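Side-chain contact in five-membered-cyclitol-phosphate synthase (Streptomyces citricolor, PDB 6K96), which is a bacterial member of the myo-inositol-1-phosphate synthase family and binds nicotinamide-adenine-dinucleotide at a Rossmann-type domain: residues 17-22 / 295-300. Sequence-based numbering, arbitrary orientation.
Sequences SALFQG and NAAGVI. With NAD (nicotinamide-adenine-dinucleotide), chain G.
Helix 14-31, which follows the first strand (5-10) of the parallel, Rossmann-type sheet at the NAD site, packs through its segment 17-22 against segment 295-300 of helix 292-313. The axes of the two segments approach to 8.8 Å at a signed angle of -64°, and Leu19 and Ala297 have the nearest CA atoms. That close approach is made by small groups: the methyl CB of Ala297 meets the methyl CB of Ala18 at 4.0 Å. The same Ala297 methyl also lies 4.0 Å from the backbone N of Leu19, so it sits against the helix backbone as well as a side chain. Leu19 holds CG anti to its own N (chi1 -172°), and chi2 of 75° then brings CD1 to the second helix. There CD1 touches both Ala297 CB and, at 4.3 Å, the branch methyl CG2 of Ile300. The interface is thus apolar and buried, but modest, 155 Å² in all. Trp277 of the second subunit packs on Leu19 and Ala297, and its NE1 hydrogen-bonds Ala18 O, which already accepts from Gly22 N at 2.8 Å. Off the helix-helix seam, Gln21 NE2 donates to Ser17 OG at 3.1 Å, the oxygen lying nearly in the Gln21 amide plane. At the NAD pocket, which includes Asn295 and Ala296, the Ala296 methyl CB rests 3.7 Å from O7N of the NAD carboxamide.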
ATOM      1  N   SER B  17      16.790 -26.039  -4.629  1.00 33.03           N
ATOM      2  CA  SER B  17      17.527 -24.951  -5.338  1.00 33.43           C
ATOM      3  C   SER B  17      17.978 -23.944  -4.309  1.00 33.00           C
ATOM      4  O   SER B  17      19.164 -23.647  -4.276  1.00 33.73           O
ATOM      5  CB  SER B  17      16.702 -24.287  -6.385  1.00 33.77           C
ATOM      6  OG  SER B  17      17.407 -23.201  -6.940  1.00 34.79           O
ATOM      7  N   ALA B  18      17.044 -23.546  -3.449  1.00 32.86           N
ATOM      8  CA  ALA B  18      17.235 -22.575  -2.358  1.00 33.26           C
ATOM      9  C   ALA B  18      18.229 -23.111  -1.338  1.00 34.06           C
ATOM     10  O   ALA B  18      19.127 -22.358  -0.965  1.00 36.90           O
ATOM     11  CB  ALA B  18      15.912 -22.229  -1.744  1.00 32.82           C
ATOM     12  N   LEU B  19      18.132 -24.361  -0.936  1.00 34.56           N
ATOM     13  CA  LEU B  19      18.988 -24.923   0.134  1.00 35.84           C
ATOM     14  C   LEU B  19      20.434 -25.070  -0.345  1.00 37.37           C
ATOM     15  O   LEU B  19      21.362 -24.819   0.455  1.00 37.41           O
ATOM     16  CB  LEU B  19      18.445 -26.289   0.561  1.00 34.89           C
ATOM     17  CG  LEU B  19      19.134 -26.855   1.788  1.00 34.55           C
ATOM     18  CD1 LEU B  19      18.676 -26.135   3.029  1.00 34.13           C
ATOM     19  CD2 LEU B  19      18.859 -28.329   1.909  1.00 35.66           C
ATOM     20  N   PHE B  20      20.594 -25.563  -1.569  1.00 39.57           N
ATOM     21  CA  PHE B  20      21.900 -25.895  -2.185  1.00 41.50           C
ATOM     22  C   PHE B  20      22.640 -24.601  -2.485  1.00 41.98           C
ATOM     23  O   PHE B  20      23.739 -24.435  -1.970  1.00 45.20           O
ATOM     24  CB  PHE B  20      21.730 -26.673  -3.483  1.00 43.24           C
ATOM     25  CG  PHE B  20      23.029 -27.055  -4.131  1.00 46.39           C
ATOM     26  CD1 PHE B  20      24.003 -27.739  -3.408  1.00 48.61           C
ATOM     27  CD2 PHE B  20      23.276 -26.727  -5.453  1.00 48.18           C
ATOM     28  CE1 PHE B  20      25.189 -28.133  -4.006  1.00 49.53           C
ATOM     29  CE2 PHE B  20      24.453 -27.137  -6.057  1.00 49.90           C
ATOM     30  CZ  PHE B  20      25.400 -27.849  -5.336  1.00 50.81           C
ATOM     31  N   GLN B  21      22.055 -23.713  -3.285  1.00 40.75           N
ATOM     32  CA  GLN B  21      22.632 -22.378  -3.561  1.00 40.08           C
ATOM     33  C   GLN B  21      22.804 -21.622  -2.244  1.00 41.44           C
ATOM     34  O   GLN B  21      23.817 -20.946  -2.094  1.00 42.26           O
ATOM     35  CB  GLN B  21      21.731 -21.564  -4.472  1.00 37.95           C
ATOM     36  CG  GLN B  21      21.618 -22.158  -5.847  1.00 37.28           C
ATOM     37  CD  GLN B  21      21.122 -21.134  -6.833  1.00 36.58           C
ATOM     38  OE1 GLN B  21      21.888 -20.255  -7.235  1.00 36.08           O
ATOM     39  NE2 GLN B  21      19.850 -21.256  -7.217  1.00 35.20           N
ATOM     40  N   GLY B  22      21.838 -21.683  -1.336  1.00 41.38           N
ATOM     41  CA  GLY B  22      21.975 -20.956  -0.065  1.00 42.82           C
ATOM     42  C   GLY B  22      23.248 -21.365   0.640  1.00 43.78           C
ATOM     43  O   GLY B  22      24.060 -20.520   0.875  1.00 47.03           O
ATOM     44  N   ASN B 295      11.667 -19.108   2.285  1.00 32.60           N
ATOM     45  CA  ASN B 295      10.823 -19.285   3.487  1.00 32.23           C
ATOM     46  C   ASN B 295      10.842 -20.759   3.846  1.00 32.05           C
ATOM     47  O   ASN B 295      10.565 -21.043   4.983  1.00 32.43           O
ATOM     48  CB  ASN B 295       9.386 -18.813   3.297  1.00 32.71           C
ATOM     49  CG  ASN B 295       9.051 -17.470   3.907  1.00 33.22           C
ATOM     50  OD1 ASN B 295       9.859 -16.869   4.597  1.00 33.83           O
ATOM     51  ND2 ASN B 295       7.836 -16.996   3.662  1.00 33.61           N
ATOM     52  N   ALA B 296      11.103 -21.661   2.899  1.00 31.88           N
ATOM     53  CA  ALA B 296      11.237 -23.111   3.166  1.00 31.32           C
ATOM     54  C   ALA B 296      12.631 -23.336   3.721  1.00 31.10           C
ATOM     55  O   ALA B 296      12.739 -23.852   4.787  1.00 31.20           O
ATOM     56  CB  ALA B 296      11.046 -23.916   1.903  1.00 30.93           C
ATOM     57  N   ALA B 297      13.661 -22.926   2.990  1.00 31.46           N
ATOM     58  CA  ALA B 297      15.077 -23.306   3.291  1.00 31.47           C
ATOM     59  C   ALA B 297      15.511 -22.689   4.629  1.00 30.95           C
ATOM     60  O   ALA B 297      16.149 -23.365   5.427  1.00 31.13           O
ATOM     61  CB  ALA B 297      16.010 -22.929   2.181  1.00 31.34           C
ATOM     62  N   GLY B 298      15.051 -21.495   4.924  1.00 30.42           N
ATOM     63  CA  GLY B 298      15.243 -20.872   6.249  1.00 31.16           C
ATOM     64  C   GLY B 298      14.768 -21.730   7.400  1.00 31.00           C
ATOM     65  O   GLY B 298      15.205 -21.473   8.533  1.00 31.45           O
ATOM     66  N   VAL B 299      13.907 -22.720   7.140  1.00 30.85           N
ATOM     67  CA  VAL B 299      13.385 -23.613   8.223  1.00 30.75           C
ATOM     68  C   VAL B 299      13.933 -25.034   8.008  1.00 30.64           C
ATOM     69  O   VAL B 299      14.276 -25.695   8.980  1.00 30.55           O
ATOM     70  CB  VAL B 299      11.857 -23.491   8.263  1.00 31.01           C
ATOM     71  CG1 VAL B 299      11.180 -24.781   8.656  1.00 31.61           C
ATOM     72  CG2 VAL B 299      11.423 -22.325   9.148  1.00 31.21           C
ATOM     73  N   ILE B 300      14.111 -25.446   6.766  1.00 30.73           N
ATOM     74  CA  ILE B 300      14.693 -26.764   6.451  1.00 31.88           C
ATOM     75  C   ILE B 300      16.060 -26.795   7.137  1.00 33.74           C
ATOM     76  O   ILE B 300      16.312 -27.697   7.937  1.00 35.39           O
ATOM     77  CB  ILE B 300      14.712 -27.035   4.941  1.00 31.43           C
ATOM     78  CG1 ILE B 300      13.282 -27.079   4.406  1.00 31.72           C
ATOM     79  CG2 ILE B 300      15.412 -28.339   4.633  1.00 31.67           C
ATOM     80  CD1 ILE B 300      13.176 -27.147   2.889  1.00 32.08           C
TER
HETATM   81  PA  NAD G 400       8.535 -28.022  -6.141  1.00 29.78           P
HETATM   82  O1A NAD G 400       7.281 -28.187  -6.909  1.00 29.76           O
HETATM   83  O2A NAD G 400       9.449 -26.928  -6.618  1.00 30.34           O
HETATM   84  O5B NAD G 400       9.349 -29.353  -5.909  1.00 30.93           O
HETATM   85  C5B NAD G 400       8.609 -30.568  -6.169  1.00 33.59           C
HETATM   86  C4B NAD G 400       9.536 -31.584  -6.784  1.00 35.21           C
HETATM   87  O4B NAD G 400       9.078 -32.962  -6.580  1.00 36.59           O
HETATM   88  C3B NAD G 400       9.677 -31.423  -8.301  1.00 36.05           C
HETATM   89  O3B NAD G 400      11.050 -31.563  -8.641  1.00 36.05           O
HETATM   90  C2B NAD G 400       8.879 -32.616  -8.822  1.00 37.11           C
HETATM   91  O2B NAD G 400       9.300 -32.768 -10.147  1.00 37.92           O
HETATM   92  C1B NAD G 400       9.326 -33.659  -7.793  1.00 37.63           C
HETATM   93  N9A NAD G 400       8.598 -34.911  -7.738  1.00 39.08           N
HETATM   94  C8A NAD G 400       7.273 -35.050  -8.073  1.00 40.23           C
HETATM   95  N7A NAD G 400       6.809 -36.258  -7.849  1.00 41.35           N
HETATM   96  C5A NAD G 400       7.881 -36.955  -7.301  1.00 40.54           C
HETATM   97  C6A NAD G 400       7.999 -38.286  -6.852  1.00 41.38           C
HETATM   98  N6A NAD G 400       6.984 -39.142  -6.865  1.00 40.98           N
HETATM   99  N1A NAD G 400       9.191 -38.671  -6.319  1.00 42.21           N
HETATM  100  C2A NAD G 400      10.194 -37.773  -6.319  1.00 41.28           C
HETATM  101  N3A NAD G 400      10.194 -36.508  -6.732  1.00 40.11           N
HETATM  102  C4A NAD G 400       8.993 -36.137  -7.214  1.00 40.05           C
HETATM  103  O3  NAD G 400       8.126 -27.704  -4.641  1.00 28.66           O
HETATM  104  PN  NAD G 400       8.874 -26.793  -3.547  1.00 27.10           P
HETATM  105  O1N NAD G 400      10.272 -27.269  -3.447  1.00 27.10           O
HETATM  106  O2N NAD G 400       8.488 -25.396  -3.930  1.00 27.21           O
HETATM  107  O5D NAD G 400       8.085 -27.239  -2.213  1.00 27.40           O
HETATM  108  C5D NAD G 400       8.162 -28.670  -1.818  1.00 27.59           C
HETATM  109  C4D NAD G 400       7.108 -28.962  -0.792  1.00 27.48           C
HETATM  110  O4D NAD G 400       7.330 -28.217   0.428  1.00 26.98           O
HETATM  111  C3D NAD G 400       5.693 -28.604  -1.270  1.00 27.60           C
HETATM  112  O3D NAD G 400       4.818 -29.592  -0.770  1.00 28.24           O
HETATM  113  C2D NAD G 400       5.387 -27.327  -0.493  1.00 27.35           C
HETATM  114  O2D NAD G 400       4.028 -27.084  -0.182  1.00 27.16           O
HETATM  115  C1D NAD G 400       6.092 -27.614   0.831  1.00 27.20           C
HETATM  116  N1N NAD G 400       6.257 -26.343   1.600  1.00 26.92           N
HETATM  117  C2N NAD G 400       6.828 -25.200   0.945  1.00 26.96           C
HETATM  118  C3N NAD G 400       6.831 -23.950   1.543  1.00 26.33           C
HETATM  119  C7N NAD G 400       7.491 -22.801   0.802  1.00 26.37           C
HETATM  120  O7N NAD G 400       8.108 -23.020  -0.232  1.00 26.14           O
HETATM  121  N7N NAD G 400       7.363 -21.576   1.304  1.00 26.09           N
HETATM  122  C4N NAD G 400       6.221 -23.836   2.792  1.00 26.22           C
HETATM  123  C5N NAD G 400       5.833 -24.975   3.487  1.00 26.46           C
HETATM  124  C6N NAD G 400       5.778 -26.199   2.847  1.00 26.73           C